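Local coordinates for M64R (Myxoma virus, PDB 5CZ3), which is a host-range protein of the poxvirus C7 family that probably supports multiplication of the virus in different cell types, at residues 63-71 and 95-106; 10-18 and 143-151. All coordinates share one frame; numbering follows the deposited sequence.

Contact 1: residues 63-71 and 95-106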
# COMPACT_ATOMS: atom_id res chain seq x y z
N ALA A 63 -4.40 -6.24 14.97
CA ALA A 63 -3.97 -5.49 13.79
C ALA A 63 -5.03 -4.47 13.39
O ALA A 63 -6.20 -4.81 13.19
CB ALA A 63 -3.68 -6.43 12.64
N LYS A 64 -4.62 -3.21 13.28
CA LYS A 64 -5.51 -2.13 12.85
C LYS A 64 -6.01 -2.39 11.44
O LYS A 64 -5.38 -3.11 10.67
CB LYS A 64 -4.78 -0.79 12.92
CG LYS A 64 -4.07 -0.52 14.24
CD LYS A 64 -3.42 0.85 14.24
CE LYS A 64 -2.50 1.02 15.45
NZ LYS A 64 -1.77 2.32 15.41
N PRO A 65 -7.17 -1.81 11.08
CA PRO A 65 -7.61 -1.96 9.69
C PRO A 65 -6.82 -1.06 8.74
O PRO A 65 -6.19 -0.10 9.20
CB PRO A 65 -9.09 -1.53 9.74
CG PRO A 65 -9.44 -1.41 11.20
CD PRO A 65 -8.16 -1.10 11.90
N ILE A 66 -6.84 -1.37 7.45
CA ILE A 66 -6.29 -0.47 6.45
C ILE A 66 -7.41 0.34 5.83
O ILE A 66 -8.39 -0.21 5.34
CB ILE A 66 -5.53 -1.22 5.33
CG1 ILE A 66 -4.36 -2.02 5.91
CG2 ILE A 66 -5.04 -0.24 4.28
CD1 ILE A 66 -3.47 -2.63 4.86
N HIS A 67 -7.27 1.66 5.86
CA HIS A 67 -8.26 2.54 5.24
C HIS A 67 -7.66 3.23 4.02
O HIS A 67 -6.45 3.19 3.80
CB HIS A 67 -8.77 3.56 6.24
CG HIS A 67 -9.37 2.96 7.47
ND1 HIS A 67 -8.78 3.06 8.71
CD2 HIS A 67 -10.50 2.23 7.66
CE1 HIS A 67 -9.52 2.43 9.61
NE2 HIS A 67 -10.57 1.92 8.99
N MET A 68 -8.52 3.86 3.22
CA MET A 68 -8.05 4.54 2.02
C MET A 68 -8.96 5.69 1.62
O MET A 68 -10.19 5.60 1.72
CB MET A 68 -7.94 3.54 0.86
CG MET A 68 -7.64 4.17 -0.49
SD MET A 68 -8.01 3.08 -1.87
CE MET A 68 -7.51 4.10 -3.25
N ARG A 69 -8.35 6.78 1.17
CA ARG A 69 -9.09 7.88 0.55
C ARG A 69 -8.55 8.18 -0.84
O ARG A 69 -7.34 8.39 -1.01
CB ARG A 69 -9.02 9.14 1.42
CG ARG A 69 -9.78 9.04 2.73
CD ARG A 69 -10.00 10.41 3.32
NE ARG A 69 -10.70 10.34 4.60
CZ ARG A 69 -12.01 10.47 4.75
NH1 ARG A 69 -12.78 10.69 3.69
NH2 ARG A 69 -12.56 10.40 5.95
N LEU A 70 -9.44 8.19 -1.82
CA LEU A 70 -9.08 8.59 -3.18
C LEU A 70 -9.59 9.99 -3.44
O LEU A 70 -10.80 10.22 -3.50
CB LEU A 70 -9.66 7.61 -4.20
CG LEU A 70 -9.31 7.92 -5.66
CD1 LEU A 70 -7.82 7.73 -5.91
CD2 LEU A 70 -10.13 7.06 -6.61
N ASN A 71 -8.66 10.93 -3.60
CA ASN A 71 -8.98 12.34 -3.80
C ASN A 71 -9.90 12.88 -2.71
O ASN A 71 -10.81 13.67 -2.98
CB ASN A 71 -9.63 12.55 -5.18
CG ASN A 71 -8.69 12.20 -6.32
OD1 ASN A 71 -7.47 12.35 -6.21
ND2 ASN A 71 -9.26 11.74 -7.43
N VAL A 95 -10.99 5.73 -12.09
CA VAL A 95 -10.49 7.08 -12.29
C VAL A 95 -10.68 7.55 -13.72
O VAL A 95 -10.63 6.76 -14.66
CB VAL A 95 -9.00 7.19 -11.91
CG1 VAL A 95 -8.82 7.04 -10.41
CG2 VAL A 95 -8.18 6.15 -12.66
N GLU A 96 -10.90 8.86 -13.88
CA GLU A 96 -11.08 9.46 -15.20
C GLU A 96 -9.94 10.42 -15.49
O GLU A 96 -9.68 10.76 -16.64
CB GLU A 96 -12.43 10.18 -15.28
CG GLU A 96 -13.62 9.25 -15.24
CD GLU A 96 -14.95 9.98 -15.35
OE1 GLU A 96 -15.06 11.11 -14.83
OE2 GLU A 96 -15.88 9.42 -15.96
N GLU A 97 -9.26 10.85 -14.43
CA GLU A 97 -8.11 11.74 -14.53
C GLU A 97 -7.10 11.41 -13.44
O GLU A 97 -7.27 10.42 -12.72
CB GLU A 97 -8.55 13.20 -14.44
CG GLU A 97 -9.40 13.52 -13.22
CD GLU A 97 -9.90 14.95 -13.22
OE2 GLU A 97 -10.64 15.32 -12.28
N ASP A 98 -6.06 12.23 -13.32
CA ASP A 98 -5.04 12.03 -12.30
C ASP A 98 -5.66 12.00 -10.90
O ASP A 98 -6.56 12.79 -10.61
CB ASP A 98 -3.97 13.11 -12.37
CG ASP A 98 -3.19 13.08 -13.68
OD1 ASP A 98 -3.31 12.08 -14.41
OD2 ASP A 98 -2.46 14.04 -13.96
N ALA A 99 -5.18 11.10 -10.06
CA ALA A 99 -5.76 10.92 -8.73
C ALA A 99 -4.70 10.61 -7.69
O ALA A 99 -3.63 10.08 -8.00
CB ALA A 99 -6.81 9.82 -8.76
N LEU A 100 -5.00 10.94 -6.44
CA LEU A 100 -4.12 10.63 -5.32
C LEU A 100 -4.77 9.60 -4.41
O LEU A 100 -5.90 9.79 -3.95
CB LEU A 100 -3.77 11.89 -4.54
CG LEU A 100 -2.99 11.72 -3.23
CD1 LEU A 100 -1.73 10.88 -3.44
CD2 LEU A 100 -2.63 13.08 -2.66
N ALA A 101 -4.07 8.51 -4.16
CA ALA A 101 -4.58 7.45 -3.30
C ALA A 101 -3.79 7.40 -1.99
O ALA A 101 -2.58 7.20 -1.99
CB ALA A 101 -4.52 6.11 -4.01
N ARG A 102 -4.50 7.58 -0.88
CA ARG A 102 -3.87 7.55 0.43
C ARG A 102 -4.32 6.35 1.25
O ARG A 102 -5.49 6.25 1.63
CB ARG A 102 -4.17 8.83 1.21
CG ARG A 102 -3.55 10.09 0.63
CD ARG A 102 -3.59 11.21 1.65
NE ARG A 102 -2.54 12.20 1.42
CZ ARG A 102 -2.74 13.36 0.81
NH1 ARG A 102 -3.95 13.67 0.36
NH2 ARG A 102 -1.74 14.21 0.64
N PHE A 103 -3.40 5.43 1.52
CA PHE A 103 -3.67 4.34 2.45
C PHE A 103 -3.16 4.72 3.83
O PHE A 103 -2.13 5.39 3.95
CB PHE A 103 -3.02 3.04 1.97
CG PHE A 103 -3.64 2.48 0.72
CD1 PHE A 103 -4.77 1.68 0.79
CD2 PHE A 103 -3.10 2.76 -0.52
CE1 PHE A 103 -5.35 1.17 -0.35
CE2 PHE A 103 -3.67 2.24 -1.67
CZ PHE A 103 -4.79 1.45 -1.58
N TYR A 104 -3.88 4.32 4.87
CA TYR A 104 -3.51 4.71 6.23
C TYR A 104 -4.15 3.83 7.30
O TYR A 104 -5.26 3.32 7.12
CB TYR A 104 -3.89 6.17 6.49
CG TYR A 104 -5.36 6.47 6.34
CD1 TYR A 104 -5.92 6.72 5.09
CD2 TYR A 104 -6.19 6.53 7.45
CE1 TYR A 104 -7.27 7.00 4.95
CE2 TYR A 104 -7.54 6.81 7.32
CZ TYR A 104 -8.07 7.05 6.07
OH TYR A 104 -9.42 7.33 5.94
N SER A 105 -3.44 3.65 8.40
CA SER A 105 -3.97 2.93 9.56
C SER A 105 -4.26 3.91 10.69
O SER A 105 -5.02 3.60 11.61
CB SER A 105 -2.98 1.87 10.03
OG SER A 105 -1.75 2.45 10.44
N ASP A 106 -3.66 5.09 10.61
CA ASP A 106 -3.80 6.09 11.66
C ASP A 106 -4.01 7.49 11.09
O ASP A 106 -3.76 7.74 9.91
CB ASP A 106 -2.56 6.08 12.56
CG ASP A 106 -2.31 4.73 13.19
OD1 ASP A 106 -2.87 4.46 14.27
OD2 ASP A 106 -1.56 3.93 12.60
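Backbone bonds pair His67 with Tyr104 and Arg69 with Arg102, each pair joined in both directions. His67 N lies 2.9 Å from Tyr104 O, and Arg102 N gives a nearly straight bond to Arg69 O (170° at the hydrogen). Asn71 N extends the ladder to Leu100 O. The side chain of Asn71 then turns back, and Asn71 OD1 takes the N-H of Leu100, 2.9 Å from Leu100 N. Strand 99-104 is thus held by a side-chain amide where strand 67-70 has ended.

Met68 and Phe103 form a non-hydrogen-bonded pair. CG of Met68 is anti to its backbone N (chi1 173°), and the extended chain runs across the ring of Phe103. Met68 CG lies over one face of the Phe103 ring, toward the rim, 4.1 Å from the centroid. Met68 SD follows obliquely as a Met-aromatic contact, 3.6 Å from Phe103 CE1. The methyl CE of Met68 ends on Ala101 CB. Leu70 CD1 packs on CB of Ala99, and Ile66 CG2 touches Phe103 CD1.

The two strands are antiparallel neighbours in one sheet of a beta-sandwich. The Met68, Leu70, Ala101 and Phe103 side chains share the face turned to the other sheet, where Met68 touches Val91 and Phe103 touches Leu51.

On the other face, the Tyr104 ring is crossed by His67; His67 CB sits over it in a CH-pi contact, 3.8 Å from the Tyr104 ring centroid. CG of Arg69 meets the edge of the same ring. The Arg69 guanidinium lies within 5° of parallel to it, while NH1 bonds to Gly72 O.

Charge enters beyond the strand ends. Lys64 NZ makes a salt bridge to Asp106 OD1 at 2.7 Å, on the syn lone pair. Asp106 OD2 accepts from Ser105 OG from above the carboxylate plane and also bonds to Ser32.

Contact 2: residues 10-18 and 143-151; sequences KLDVFLIDE and ISDGDKRRW
Trp151 and Phe14 meet because of their first torsions. CG of Trp151 stands between its backbone N and carbonyl carbon (chi1 66°), and the indole reaches the strand. CG of Phe14 is anti to its carbonyl carbon (chi1 -57°), which turns its ring toward segment 143-151. Trp151 CZ3 sits over one face of the Phe14 ring, toward the rim, 3.5 Å from Phe14 CD2. The two ring planes are 50° apart, so the pair is oblique. The carboxylate of Asp147 comes obliquely to the far end of the ring from that same side, with Asp147 CG 3.5 Å from Phe14 CZ.

Arg150 NH1 lies at the edge of the Phe14 ring and grips two acids. Arg150 NH1 bonds to Asp12 OD2 at 2.6 Å on the anti lone pair, and the bond is nearly straight. Arg150 NH1 also reaches Asp147 OD1 at 2.9 Å, from above that carboxylate. Both acceptors lie in the guanidinium plane, and the Asp12 carboxylate stands almost perpendicular to it. The shared arginine probably offsets the repulsion between the two acids. Asp147 OD2 has its own salt bridge to Lys23, and Arg150 NH2 has one to Glu54.

At the other end, Ile143 CD1 packs against the strand backbone, 3.5 Å from Leu15 O. Ile16 CD1 makes an apolar contact with Trp151 CZ2 at 4.0 Å. Ser144 is the N-cap of helix 145-148, and its OG accepts from Asp147 N. The whole is a short N-capped helix near the end of the ordered chain; its flanking residues, with Asp147, pack on an edge-to-edge paired strand of a beta-sandwich, a largely buried salt-bridge network beside an aromatic pair.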
# COMPACT_ATOMS: atom_id res chain seq x y z
N LYS A 10 4.94 -6.21 7.95
CA LYS A 10 5.36 -6.38 6.56
C LYS A 10 4.20 -6.03 5.64
O LYS A 10 3.07 -6.46 5.87
CB LYS A 10 5.83 -7.81 6.30
CG LYS A 10 7.11 -8.19 7.02
CD LYS A 10 7.49 -9.64 6.72
CE LYS A 10 8.79 -10.03 7.42
N LEU A 11 4.47 -5.23 4.61
CA LEU A 11 3.42 -4.81 3.70
C LEU A 11 3.91 -4.63 2.27
O LEU A 11 4.83 -3.85 2.01
CB LEU A 11 2.80 -3.50 4.19
CG LEU A 11 1.68 -2.92 3.32
CD1 LEU A 11 0.51 -3.90 3.23
CD2 LEU A 11 1.21 -1.57 3.84
N ASP A 12 3.30 -5.36 1.34
CA ASP A 12 3.54 -5.17 -0.08
C ASP A 12 2.27 -4.69 -0.77
O ASP A 12 1.17 -5.13 -0.44
CB ASP A 12 4.03 -6.47 -0.73
CG ASP A 12 5.39 -6.91 -0.23
OD1 ASP A 12 6.18 -6.04 0.21
OD2 ASP A 12 5.67 -8.12 -0.30
N VAL A 13 2.42 -3.78 -1.72
CA VAL A 13 1.29 -3.26 -2.48
C VAL A 13 1.48 -3.52 -3.97
O VAL A 13 2.49 -3.11 -4.54
CB VAL A 13 1.08 -1.76 -2.23
CG1 VAL A 13 -0.07 -1.24 -3.07
CG2 VAL A 13 0.84 -1.49 -0.76
N PHE A 14 0.52 -4.20 -4.58
CA PHE A 14 0.63 -4.57 -5.99
C PHE A 14 -0.44 -3.90 -6.85
O PHE A 14 -1.63 -3.96 -6.53
CB PHE A 14 0.54 -6.08 -6.15
CG PHE A 14 1.56 -6.84 -5.35
CD1 PHE A 14 2.81 -7.11 -5.89
CD2 PHE A 14 1.28 -7.30 -4.07
CE1 PHE A 14 3.76 -7.81 -5.16
CE2 PHE A 14 2.22 -8.00 -3.34
CZ PHE A 14 3.46 -8.25 -3.89
N LEU A 15 -0.00 -3.26 -7.93
CA LEU A 15 -0.93 -2.71 -8.92
C LEU A 15 -1.02 -3.68 -10.09
O LEU A 15 -0.13 -3.75 -10.93
CB LEU A 15 -0.47 -1.32 -9.39
CG LEU A 15 -0.82 -0.13 -8.48
CD1 LEU A 15 -0.02 -0.16 -7.18
CD2 LEU A 15 -0.62 1.19 -9.21
N ILE A 16 -2.13 -4.42 -10.13
CA ILE A 16 -2.27 -5.59 -10.99
C ILE A 16 -2.15 -5.29 -12.48
O ILE A 16 -1.27 -5.83 -13.16
CB ILE A 16 -3.61 -6.29 -10.74
CG1 ILE A 16 -3.78 -6.60 -9.25
CG2 ILE A 16 -3.71 -7.56 -11.57
CD1 ILE A 16 -2.62 -7.36 -8.65
N ASP A 17 -3.04 -4.45 -12.99
CA ASP A 17 -3.08 -4.16 -14.43
C ASP A 17 -1.87 -3.35 -14.89
O ASP A 17 -1.53 -3.36 -16.07
CB ASP A 17 -4.37 -3.42 -14.78
CG ASP A 17 -5.61 -4.27 -14.56
OD1 ASP A 17 -5.53 -5.50 -14.80
OD2 ASP A 17 -6.65 -3.72 -14.15
N GLU A 18 -1.24 -2.65 -13.96
CA GLU A 18 -0.04 -1.88 -14.28
C GLU A 18 1.20 -2.75 -14.15
O GLU A 18 2.30 -2.34 -14.55
CB GLU A 18 0.08 -0.65 -13.38
CG GLU A 18 -0.91 0.47 -13.70
CD GLU A 18 -2.33 0.13 -13.28
OE1 GLU A 18 -2.50 -0.65 -12.32
OE2 GLU A 18 -3.27 0.64 -13.92
N ILE A 143 5.41 -8.01 -11.64
CA ILE A 143 4.79 -8.79 -10.57
C ILE A 143 5.14 -10.26 -10.77
O ILE A 143 4.63 -10.90 -11.69
CB ILE A 143 3.27 -8.62 -10.52
CG1 ILE A 143 2.90 -7.15 -10.31
CG2 ILE A 143 2.67 -9.47 -9.42
CD1 ILE A 143 1.41 -6.89 -10.33
N SER A 144 6.01 -10.78 -9.91
CA SER A 144 6.47 -12.16 -10.04
C SER A 144 5.34 -13.15 -9.78
O SER A 144 4.38 -12.84 -9.08
CB SER A 144 7.63 -12.43 -9.07
OG SER A 144 7.19 -12.36 -7.73
N ASP A 145 5.47 -14.34 -10.35
CA ASP A 145 4.51 -15.41 -10.12
C ASP A 145 4.52 -15.84 -8.65
O ASP A 145 3.49 -16.26 -8.11
CB ASP A 145 4.81 -16.61 -11.02
CG ASP A 145 4.51 -16.34 -12.48
OD1 ASP A 145 3.65 -15.47 -12.76
OD2 ASP A 145 5.12 -16.99 -13.35
N GLY A 146 5.68 -15.73 -8.02
CA GLY A 146 5.82 -16.06 -6.61
C GLY A 146 4.99 -15.15 -5.73
O GLY A 146 4.32 -15.62 -4.81
N ASP A 147 5.02 -13.86 -6.03
CA ASP A 147 4.21 -12.89 -5.29
C ASP A 147 2.73 -13.11 -5.55
O ASP A 147 1.90 -12.94 -4.66
CB ASP A 147 4.61 -11.46 -5.67
CG ASP A 147 5.66 -10.88 -4.74
OD1 ASP A 147 5.65 -11.23 -3.55
OD2 ASP A 147 6.49 -10.08 -5.21
N LYS A 148 2.40 -13.50 -6.78
CA LYS A 148 1.01 -13.72 -7.17
C LYS A 148 0.38 -14.86 -6.38
O LYS A 148 -0.78 -14.79 -5.99
CB LYS A 148 0.91 -14.01 -8.67
CG LYS A 148 1.15 -12.80 -9.55
CD LYS A 148 1.13 -13.16 -11.02
CE LYS A 148 1.34 -11.94 -11.90
NZ LYS A 148 1.29 -12.27 -13.35
N ARG A 149 1.16 -15.90 -6.13
CA ARG A 149 0.67 -17.06 -5.40
C ARG A 149 0.50 -16.78 -3.91
O ARG A 149 -0.05 -17.60 -3.18
CB ARG A 149 1.60 -18.26 -5.62
CG ARG A 149 1.56 -18.80 -7.04
N ARG A 150 0.96 -15.61 -3.47
CA ARG A 150 0.77 -15.21 -2.08
C ARG A 150 -0.69 -14.87 -1.80
O ARG A 150 -1.12 -14.87 -0.65
CB ARG A 150 1.66 -14.02 -1.73
CG ARG A 150 3.15 -14.34 -1.70
CD ARG A 150 3.99 -13.08 -1.53
NE ARG A 150 3.79 -12.45 -0.22
CZ ARG A 150 4.16 -11.21 0.06
NH1 ARG A 150 4.74 -10.45 -0.86
NH2 ARG A 150 3.95 -10.71 1.28
N TRP A 151 -1.45 -14.59 -2.85
CA TRP A 151 -2.87 -14.31 -2.70
C TRP A 151 -3.74 -15.22 -3.57
O TRP A 151 -4.94 -15.36 -3.33
CB TRP A 151 -3.18 -12.84 -3.00
CG TRP A 151 -2.95 -12.40 -4.43
CD1 TRP A 151 -3.77 -12.62 -5.49
CD2 TRP A 151 -1.84 -11.64 -4.93
NE1 TRP A 151 -3.24 -12.05 -6.63
CE2 TRP A 151 -2.05 -11.45 -6.31
CE3 TRP A 151 -0.68 -11.11 -4.35
CZ2 TRP A 151 -1.15 -10.75 -7.11
CZ3 TRP A 151 0.21 -10.42 -5.15
CH2 TRP A 151 -0.03 -10.24 -6.52

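Overall arrangement
The two contacts lie on opposite sides of the chain's centre, with their own centres about 18 Å apart. They involve different sheets of the beta-sandwich. Contact 1 joins neighbouring strands within one sheet, so a backbone ladder carries it. One face is buried toward the second sheet, and the other is largely exposed. Contact 2 sets a short helical segment, near the end of the ordered chain, against a strand of that second sheet. It is buried and carried by side chains, partly against strand backbone, without a ladder. Both use ionic pairs. In contact 1 the salt bridge sits beyond the strand ends; in contact 2 the network lies at one end, beside the aromatic rings. Strand 45-54 links them, touching side chains from both.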